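Local coordinates for arylamine n-acetyltransferase (Mycobacterium smegmatis, PDB 1W5R), which belongs to the arylamine N-acetyltransferases, which transfer an acetyl group from acetyl-CoA to the amine of arylamine substrates, at residues A[45-50]-A[269-274]; A[67-72]-A[260-265]; A[88-93]-A[124-129]. The protein carries 1 engineered substitution. All blocks are in the same frame, centred on the assembly; numbering follows the deposited sequence.

Contact 1. Residues A[45-50]-A[269-274]; sequences DPLLGI and QARVAE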
loop_
_atom_site.group_PDB
_atom_site.type_symbol
_atom_site.label_atom_id
_atom_site.label_comp_id
_atom_site.label_asym_id
_atom_site.label_seq_id
_atom_site.Cartn_x
_atom_site.Cartn_y
_atom_site.Cartn_z
ATOM N N ASP A 45 -13.064 22.082 4.678
ATOM C CA ASP A 45 -13.760 23.256 5.226
ATOM C C ASP A 45 -14.229 22.998 6.671
ATOM O O ASP A 45 -13.795 23.703 7.575
ATOM C CB ASP A 45 -14.912 23.722 4.323
ATOM C CG ASP A 45 -14.435 24.579 3.152
ATOM O OD1 ASP A 45 -13.205 24.783 2.979
ATOM O OD2 ASP A 45 -15.312 25.055 2.387
ATOM N N PRO A 46 -15.094 21.986 6.912
ATOM C CA PRO A 46 -15.516 21.760 8.314
ATOM C C PRO A 46 -14.355 21.457 9.251
ATOM O O PRO A 46 -14.400 21.851 10.419
ATOM C CB PRO A 46 -16.450 20.549 8.244
ATOM C CG PRO A 46 -16.727 20.299 6.829
ATOM C CD PRO A 46 -15.818 21.113 5.964
ATOM N N LEU A 47 -13.335 20.760 8.750
ATOM C CA LEU A 47 -12.136 20.498 9.567
ATOM C C LEU A 47 -11.520 21.805 10.089
ATOM O O LEU A 47 -11.084 21.882 11.259
ATOM C CB LEU A 47 -11.095 19.690 8.772
ATOM C CG LEU A 47 -9.777 19.379 9.513
ATOM C CD1 LEU A 47 -10.007 18.457 10.696
ATOM C CD2 LEU A 47 -8.750 18.801 8.554
ATOM N N LEU A 48 -11.540 22.824 9.232
ATOM C CA LEU A 48 -10.912 24.112 9.525
ATOM C C LEU A 48 -11.903 25.110 10.125
ATOM O O LEU A 48 -11.601 26.307 10.238
ATOM C CB LEU A 48 -10.274 24.680 8.256
ATOM C CG LEU A 48 -9.061 23.857 7.793
ATOM C CD1 LEU A 48 -8.732 24.147 6.343
ATOM C CD2 LEU A 48 -7.848 24.114 8.697
ATOM N N GLY A 49 -13.086 24.627 10.498
ATOM C CA GLY A 49 -14.093 25.494 11.135
ATOM C C GLY A 49 -14.889 26.349 10.159
ATOM O O GLY A 49 -15.536 27.328 10.556
ATOM N N ILE A 50 -14.858 25.985 8.879
ATOM C CA ILE A 50 -15.644 26.672 7.855
ATOM C C ILE A 50 -16.899 25.825 7.587
ATOM O O ILE A 50 -16.800 24.721 7.040
ATOM C CB ILE A 50 -14.839 26.843 6.543
ATOM C CG1 ILE A 50 -13.523 27.598 6.798
ATOM C CG2 ILE A 50 -15.672 27.552 5.494
ATOM C CD1 ILE A 50 -12.483 27.437 5.699
ATOM N N GLN A 269 -1.709 22.751 7.775
ATOM C CA GLN A 269 -0.779 21.710 8.174
ATOM C C GLN A 269 -0.891 21.422 9.670
ATOM O O GLN A 269 -0.924 20.261 10.072
ATOM C CB GLN A 269 0.666 22.066 7.775
ATOM C CG GLN A 269 1.583 20.847 7.677
ATOM C CD GLN A 269 3.035 21.205 7.455
ATOM O OE1 GLN A 269 3.550 21.074 6.349
ATOM N NE2 GLN A 269 3.703 21.665 8.510
ATOM N N ALA A 270 -0.985 22.474 10.490
ATOM C CA ALA A 270 -1.124 22.321 11.937
ATOM C C ALA A 270 -2.442 21.662 12.348
ATOM O O ALA A 270 -2.476 20.878 13.284
ATOM C CB ALA A 270 -0.956 23.665 12.658
ATOM N N ARG A 271 -3.525 21.964 11.635
ATOM C CA ARG A 271 -4.798 21.359 11.984
ATOM C C ARG A 271 -4.836 19.886 11.568
ATOM O O ARG A 271 -5.365 19.043 12.286
ATOM C CB ARG A 271 -5.943 22.133 11.328
ATOM C CG ARG A 271 -7.335 21.542 11.555
ATOM C CD ARG A 271 -7.699 21.351 13.038
ATOM N NE ARG A 271 -9.083 20.889 13.154
ATOM C CZ ARG A 271 -9.571 20.144 14.139
ATOM N NH1 ARG A 271 -8.796 19.739 15.149
ATOM N NH2 ARG A 271 -10.853 19.783 14.098
ATOM N N VAL A 272 -4.283 19.598 10.401
ATOM C CA VAL A 272 -4.148 18.210 9.958
ATOM C C VAL A 272 -3.315 17.400 10.964
ATOM O O VAL A 272 -3.637 16.252 11.265
ATOM C CB VAL A 272 -3.589 18.151 8.530
ATOM C CG1 VAL A 272 -3.208 16.729 8.142
ATOM C CG2 VAL A 272 -4.627 18.680 7.563
ATOM N N ALA A 273 -2.269 18.018 11.524
ATOM C CA ALA A 273 -1.475 17.334 12.548
ATOM C C ALA A 273 -2.325 16.867 13.730
ATOM O O ALA A 273 -2.146 15.758 14.226
ATOM C CB ALA A 273 -0.338 18.228 13.023
ATOM N N GLU A 274 -3.291 17.691 14.150
ATOM C CA GLU A 274 -4.161 17.372 15.291
ATOM C C GLU A 274 -5.036 16.138 15.065
ATOM O O GLU A 274 -5.446 15.472 16.018
ATOM C CB GLU A 274 -5.080 18.552 15.629
ATOM C CG GLU A 274 -4.338 19.724 16.237
ATOM C CD GLU A 274 -5.228 20.922 16.547
ATOM O OE1 GLU A 274 -6.378 20.989 16.079
ATOM O OE2 GLU A 274 -4.745 21.809 17.283
HETATM O O HOH W 1 -13.221 21.002 12.972
#
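The Schellman motif that closes helix 44-47 presents the carbonyl of L47 to R271 on helix 268-274. G49, with its positive phi, is the C-prime residue: its amide returns to P46 O while I50 N returns to D45 O. R271 NE donates to L47 O at 2.9 Å along a nearly straight N-H...O path (170°). The oxygen lies in the guanidinium plane, although the nitrogen itself is tilted 31° from the plane of the carbonyl. Water 1 closes a small ring, giving a hydrogen to L47 O at 2.9 Å and accepting one from R271 NH2, also at 2.9 Å. On the remaining terminal nitrogen, R271 NH1 bonds E274 OE1 at 2.9 Å in a salt bridge to a residue three positions further on, so three groups fix the rotation of the guanidinium. Its charge next to the C-terminal end of a short helix is probably favourable.

Around this polar centre the leucines pack. The L47 side chain starts out trans to the main-chain nitrogen (chi1 179°), and this carries CD1 to within 3.6 Å of R271 NE, while L48 CD2 meets R271 CB at 3.8 Å. L47 CD2 also reaches V272 CG2, at 4.2 Å. The contact thus joins helix 44-47 to helix 268-274, and V272 carries the packing on to V248 and L249 of helix 245-255.

Contact 2. Residues A[67-72]-A[260-265]; sequences RRRGGY and LGDLAG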
loop_
_atom_site.group_PDB
_atom_site.type_symbol
_atom_site.label_atom_id
_atom_site.label_comp_id
_atom_site.label_asym_id
_atom_site.label_seq_id
_atom_site.Cartn_x
_atom_site.Cartn_y
_atom_site.Cartn_z
ATOM N N ARG A 67 -12.974 26.534 -8.141
ATOM C CA ARG A 67 -11.834 26.587 -7.216
ATOM C C ARG A 67 -11.066 25.271 -7.096
ATOM O O ARG A 67 -10.089 25.188 -6.341
ATOM C CB ARG A 67 -12.258 27.110 -5.832
ATOM C CG ARG A 67 -12.974 28.469 -5.892
ATOM C CD ARG A 67 -13.115 29.206 -4.557
ATOM N NE ARG A 67 -13.104 28.344 -3.389
ATOM C CZ ARG A 67 -14.161 28.053 -2.643
ATOM N NH1 ARG A 67 -15.361 28.549 -2.932
ATOM N NH2 ARG A 67 -14.008 27.251 -1.600
ATOM N N ARG A 68 -11.517 24.247 -7.824
ATOM C CA ARG A 68 -10.835 22.946 -7.875
ATOM C C ARG A 68 -10.632 22.343 -6.479
ATOM O O ARG A 68 -9.591 21.770 -6.149
ATOM C CB ARG A 68 -9.537 23.030 -8.694
ATOM C CG ARG A 68 -9.799 23.406 -10.156
ATOM C CD ARG A 68 -8.508 23.689 -10.915
ATOM N NE ARG A 68 -8.767 24.146 -12.283
ATOM C CZ ARG A 68 -7.836 24.582 -13.131
ATOM N NH1 ARG A 68 -6.556 24.629 -12.769
ATOM N NH2 ARG A 68 -8.189 24.979 -14.351
ATOM N N ARG A 69 -11.663 22.514 -5.667
ATOM C CA ARG A 69 -11.779 21.863 -4.376
ATOM C C ARG A 69 -12.687 20.664 -4.568
ATOM O O ARG A 69 -13.386 20.568 -5.575
ATOM C CB ARG A 69 -12.435 22.829 -3.388
ATOM C CG ARG A 69 -11.527 24.014 -2.971
ATOM C CD ARG A 69 -10.456 23.611 -1.975
ATOM N NE ARG A 69 -11.032 22.917 -0.831
ATOM C CZ ARG A 69 -11.570 23.511 0.236
ATOM N NH1 ARG A 69 -12.088 22.763 1.205
ATOM N NH2 ARG A 69 -11.594 24.850 0.350
ATOM N N GLY A 70 -12.678 19.745 -3.604
ATOM C CA GLY A 70 -13.733 18.744 -3.543
ATOM C C GLY A 70 -14.795 19.202 -2.562
ATOM O O GLY A 70 -14.897 20.381 -2.209
ATOM N N GLY A 71 -15.592 18.262 -2.098
ATOM C CA GLY A 71 -16.582 18.561 -1.073
ATOM C C GLY A 71 -17.082 17.281 -0.467
ATOM O O GLY A 71 -16.556 16.195 -0.773
ATOM N N TYR A 72 -18.044 17.403 0.441
ATOM C CA TYR A 72 -18.628 16.223 1.059
ATOM C C TYR A 72 -20.027 15.924 0.496
ATOM O O TYR A 72 -20.371 16.463 -0.567
ATOM C CB TYR A 72 -18.487 16.244 2.599
ATOM C CG TYR A 72 -19.371 17.189 3.402
ATOM C CD1 TYR A 72 -19.278 17.185 4.790
ATOM C CD2 TYR A 72 -20.324 18.018 2.803
ATOM C CE1 TYR A 72 -20.075 18.001 5.584
ATOM C CE2 TYR A 72 -21.156 18.833 3.596
ATOM C CZ TYR A 72 -21.018 18.805 4.995
ATOM O OH TYR A 72 -21.818 19.560 5.825
ATOM N N LEU A 260 -4.770 23.562 -2.256
ATOM C CA LEU A 260 -4.776 24.112 -0.888
ATOM C C LEU A 260 -4.462 25.614 -0.824
ATOM O O LEU A 260 -4.619 26.247 0.226
ATOM C CB LEU A 260 -3.825 23.329 0.020
ATOM C CG LEU A 260 -4.163 21.876 0.377
ATOM C CD1 LEU A 260 -3.031 21.270 1.184
ATOM C CD2 LEU A 260 -5.477 21.767 1.149
ATOM N N GLY A 261 -4.015 26.175 -1.946
ATOM C CA GLY A 261 -3.882 27.628 -2.085
ATOM C C GLY A 261 -5.186 28.335 -1.744
ATOM O O GLY A 261 -5.177 29.442 -1.204
ATOM N N ASP A 262 -6.301 27.670 -2.056
ATOM C CA ASP A 262 -7.658 28.087 -1.664
ATOM C C ASP A 262 -7.782 28.404 -0.162
ATOM O O ASP A 262 -8.587 29.251 0.233
ATOM C CB ASP A 262 -8.665 26.992 -2.096
ATOM C CG ASP A 262 -10.028 27.091 -1.386
ATOM O OD1 ASP A 262 -10.083 27.006 -0.145
ATOM O OD2 ASP A 262 -11.060 27.205 -2.071
ATOM N N LEU A 263 -6.979 27.728 0.661
ATOM C CA LEU A 263 -7.079 27.837 2.121
ATOM C C LEU A 263 -5.901 28.575 2.774
ATOM O O LEU A 263 -5.519 28.276 3.909
ATOM C CB LEU A 263 -7.254 26.442 2.739
ATOM C CG LEU A 263 -8.563 25.712 2.417
ATOM C CD1 LEU A 263 -8.398 24.212 2.618
ATOM C CD2 LEU A 263 -9.739 26.258 3.235
ATOM N N ALA A 264 -5.353 29.553 2.054
ATOM C CA ALA A 264 -4.218 30.353 2.529
ATOM C C ALA A 264 -4.476 31.003 3.891
ATOM O O ALA A 264 -5.541 31.586 4.122
ATOM C CB ALA A 264 -3.860 31.413 1.503
ATOM N N GLY A 265 -3.487 30.914 4.776
ATOM C CA GLY A 265 -3.535 31.596 6.100
ATOM C C GLY A 265 -4.413 30.923 7.160
ATOM O O GLY A 265 -4.783 31.552 8.169
#
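R67 and D262 bring the two backbones nearest, with their CA atoms 7.1 Å apart. Neither segment is regular over its length: 67-72 leaves helix 57-66 at R68, where phi turns positive, and then runs through R69, G70 and G71 to Y72, the N-cap of helix 73-87. Segment 260-265 turns tightly at G261 and D262 in a short 3-10 stretch, with L263 N bonded to L260 O.

The turn directs the D262 carboxylate between two arginines, and each oxygen takes one of them. R67 comes side-on with both NE and NH2 on a single oxygen: NE reaches D262 OD2 at 2.7 Å, nearly in line with the C-O bond, and NH2 reaches D262 OD2 at 3.0 Å from the syn side. R69 approaches the other oxygen, its NH2 lying 2.7 Å from D262 OD1 in a bond that is weak in angle (127°). The guanidinium of R69 and the carboxylate stand nearly perpendicular, their planes 85° apart. The R69 chain folds back on itself, bent at both chi2 and chi3, which lays its CG and CD against the carboxylate, CG 3.3 Å from D262 OD2. L263 covers part of one R69 face, with CD1 3.9 Å above the plane near its rim.

Buried R69 also bridges to E42, so D262 does not balance its charge alone. R69, G70 and G71, followed by Y72 and the engineered glutamine at the position of the family's catalytic cysteine, match the RGG-x-C signature of arylamine N-acetyltransferases.

Contact 3. Residues A[88-93]-A[124-129]; sequences GFEVER and DGRYLV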
loop_
_atom_site.group_PDB
_atom_site.type_symbol
_atom_site.label_atom_id
_atom_site.label_comp_id
_atom_site.label_asym_id
_atom_site.label_seq_id
_atom_site.Cartn_x
_atom_site.Cartn_y
_atom_site.Cartn_z
ATOM N N GLY A 88 -31.489 17.808 -18.519
ATOM C CA GLY A 88 -32.808 17.296 -18.899
ATOM C C GLY A 88 -33.352 16.122 -18.101
ATOM O O GLY A 88 -34.480 15.666 -18.345
ATOM N N PHE A 89 -32.561 15.615 -17.150
ATOM C CA PHE A 89 -33.037 14.571 -16.238
ATOM C C PHE A 89 -34.013 15.151 -15.226
ATOM O O PHE A 89 -33.969 16.343 -14.934
ATOM C CB PHE A 89 -31.868 13.953 -15.467
ATOM C CG PHE A 89 -30.899 13.193 -16.317
ATOM C CD1 PHE A 89 -29.754 13.803 -16.801
ATOM C CD2 PHE A 89 -31.119 11.850 -16.610
ATOM C CE1 PHE A 89 -28.835 13.090 -17.566
ATOM C CE2 PHE A 89 -30.216 11.132 -17.383
ATOM C CZ PHE A 89 -29.073 11.742 -17.860
ATOM N N GLU A 90 -34.889 14.311 -14.683
ATOM C CA GLU A 90 -35.749 14.739 -13.595
ATOM C C GLU A 90 -35.120 14.264 -12.295
ATOM O O GLU A 90 -34.795 13.081 -12.144
ATOM C CB GLU A 90 -37.167 14.207 -13.753
ATOM C CG GLU A 90 -38.179 14.868 -12.824
ATOM C CD GLU A 90 -38.597 13.964 -11.683
ATOM O OE1 GLU A 90 -39.150 12.874 -11.962
ATOM O OE2 GLU A 90 -38.389 14.342 -10.513
ATOM N N VAL A 91 -34.935 15.202 -11.372
ATOM C CA VAL A 91 -34.127 14.944 -10.175
ATOM C C VAL A 91 -34.897 15.289 -8.906
ATOM O O VAL A 91 -35.439 16.404 -8.776
ATOM C CB VAL A 91 -32.800 15.763 -10.194
ATOM C CG1 VAL A 91 -31.925 15.443 -8.966
ATOM C CG2 VAL A 91 -32.021 15.542 -11.490
ATOM N N GLU A 92 -34.961 14.340 -7.980
ATOM C CA GLU A 92 -35.416 14.610 -6.616
ATOM C C GLU A 92 -34.241 14.425 -5.663
ATOM O O GLU A 92 -33.424 13.510 -5.852
ATOM C CB GLU A 92 -36.589 13.713 -6.238
ATOM C CG GLU A 92 -37.834 14.041 -7.075
ATOM C CD GLU A 92 -39.009 13.119 -6.831
ATOM O OE1 GLU A 92 -38.803 11.955 -6.423
ATOM O OE2 GLU A 92 -40.155 13.569 -7.067
ATOM N N ARG A 93 -34.132 15.324 -4.684
ATOM C CA ARG A 93 -33.104 15.227 -3.652
ATOM C C ARG A 93 -33.633 14.501 -2.436
ATOM O O ARG A 93 -34.658 14.875 -1.862
ATOM C CB ARG A 93 -32.590 16.611 -3.231
ATOM C CG ARG A 93 -31.681 17.314 -4.242
ATOM C CD ARG A 93 -32.444 17.818 -5.478
ATOM N NE ARG A 93 -31.612 18.735 -6.244
ATOM C CZ ARG A 93 -31.966 19.316 -7.387
ATOM N NH1 ARG A 93 -33.166 19.081 -7.924
ATOM N NH2 ARG A 93 -31.120 20.136 -7.992
ATOM N N ASP A 124 -38.654 5.034 -17.360
ATOM C CA ASP A 124 -38.359 3.648 -16.986
ATOM C C ASP A 124 -38.020 3.555 -15.492
ATOM O O ASP A 124 -36.965 3.035 -15.105
ATOM C CB ASP A 124 -37.248 3.050 -17.862
ATOM C CG ASP A 124 -36.127 4.035 -18.151
ATOM O OD1 ASP A 124 -35.494 4.533 -17.196
ATOM O OD2 ASP A 124 -35.868 4.303 -19.343
ATOM N N GLY A 125 -38.929 4.063 -14.658
ATOM C CA GLY A 125 -38.696 4.119 -13.215
ATOM C C GLY A 125 -37.648 5.158 -12.851
ATOM O O GLY A 125 -37.402 6.104 -13.608
ATOM N N ARG A 126 -37.029 4.982 -11.688
ATOM C CA ARG A 126 -36.044 5.943 -11.199
ATOM C C ARG A 126 -34.738 5.255 -10.838
ATOM O O ARG A 126 -34.710 4.039 -10.618
ATOM C CB ARG A 126 -36.580 6.710 -9.992
ATOM C CG ARG A 126 -37.914 7.415 -10.255
ATOM C CD ARG A 126 -38.262 8.379 -9.144
ATOM N NE ARG A 126 -37.474 9.617 -9.220
ATOM C CZ ARG A 126 -37.817 10.699 -9.923
ATOM N NH1 ARG A 126 -38.938 10.707 -10.641
ATOM N NH2 ARG A 126 -37.038 11.772 -9.930
ATOM N N TYR A 127 -33.671 6.053 -10.789
ATOM C CA TYR A 127 -32.344 5.565 -10.444
ATOM C C TYR A 127 -31.807 6.264 -9.211
ATOM O O TYR A 127 -31.952 7.484 -9.066
ATOM C CB TYR A 127 -31.386 5.785 -11.608
ATOM C CG TYR A 127 -31.744 4.915 -12.775
ATOM C CD1 TYR A 127 -32.730 5.307 -13.688
ATOM C CD2 TYR A 127 -31.135 3.677 -12.938
ATOM C CE1 TYR A 127 -33.079 4.469 -14.760
ATOM C CE2 TYR A 127 -31.467 2.848 -13.996
ATOM C CZ TYR A 127 -32.432 3.242 -14.896
ATOM O OH TYR A 127 -32.739 2.385 -15.930
ATOM N N LEU A 128 -31.208 5.482 -8.321
ATOM C CA LEU A 128 -30.414 6.048 -7.227
ATOM C C LEU A 128 -29.061 6.483 -7.757
ATOM O O LEU A 128 -28.359 5.713 -8.423
ATOM C CB LEU A 128 -30.245 5.031 -6.099
ATOM C CG LEU A 128 -29.383 5.506 -4.915
ATOM C CD1 LEU A 128 -29.985 6.730 -4.228
ATOM C CD2 LEU A 128 -29.160 4.360 -3.956
ATOM N N VAL A 129 -28.702 7.733 -7.472
ATOM C CA VAL A 129 -27.406 8.271 -7.871
ATOM C C VAL A 129 -26.778 8.877 -6.622
ATOM O O VAL A 129 -27.412 9.666 -5.920
ATOM C CB VAL A 129 -27.551 9.329 -8.994
ATOM C CG1 VAL A 129 -26.215 9.964 -9.297
ATOM C CG2 VAL A 129 -28.128 8.660 -10.258
#
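Salt bridges dominate this contact, and all of them involve R126. Its guanidinium meets the E90 carboxylate with both terminal nitrogens. R126 NH1 donates to E90 OE1 with a fairly straight N-H...O angle (164°), but the 2.5 Å separation is unusually short and its exact length is doubtful; the nitrogen arrives on the syn side of the oxygen, somewhat out of the carboxylate plane. R126 NH2 makes a weak bond to E90 OE2 at 3.0 Å. The two flat groups are twisted by 52°, so this is a skewed pairing rather than a coplanar fork. A bend at chi2 (-106°) swings the E90 carboxylate round to the edge of the guanidinium.

E92 engages R126 differently, by charge and stacking. Its carboxylate lies over one guanidinium face, with OE1 3.7 Å above the plane near the rim. No N-H points at that oxygen, so the 3.9 Å separation of E92 OE1 and R126 NE makes a long, purely electrostatic salt bridge. E92 CG lies 3.7 Å from R126 NH2.

The backbones do not pair with each other. Strand 111-119 runs between 90-98 and 127-129 in the antiparallel sheet: E90 and E92 bond to A119 and S117 on one side of it, while Y127 bonds to V118. R126 therefore reaches across the middle strand, packing on A119, and its NE is held by S117 OG.

Two carboxylates, one at the edge and one over the face, share a single guanidinium. The cation probably offsets the repulsion between E90 and E92, two residues apart on the same strand, and probably favours the ionised form of both.

Contacts 1 and 2 form one continuous patch, their centres 12 Å apart. D45 of contact 1 meets R69 of contact 2 in a salt bridge (OD1 to NH1, 2.9 Å), and L263 packs against L48, its CD1 3.7 Å from L48 CD1. Contact 3 stands apart on the other side of the chain's centre: its centre is 35 Å from that of contact 1 and 30 Å from that of contact 2. Along the chain the three are nested, with contact 3 inside contact 2 and contact 2 inside contact 1. Contact 2 lies closest in sequence to the catalytic position, since segment 67-72 leads straight into helix 73-87, whose first residue is the engineered glutamine.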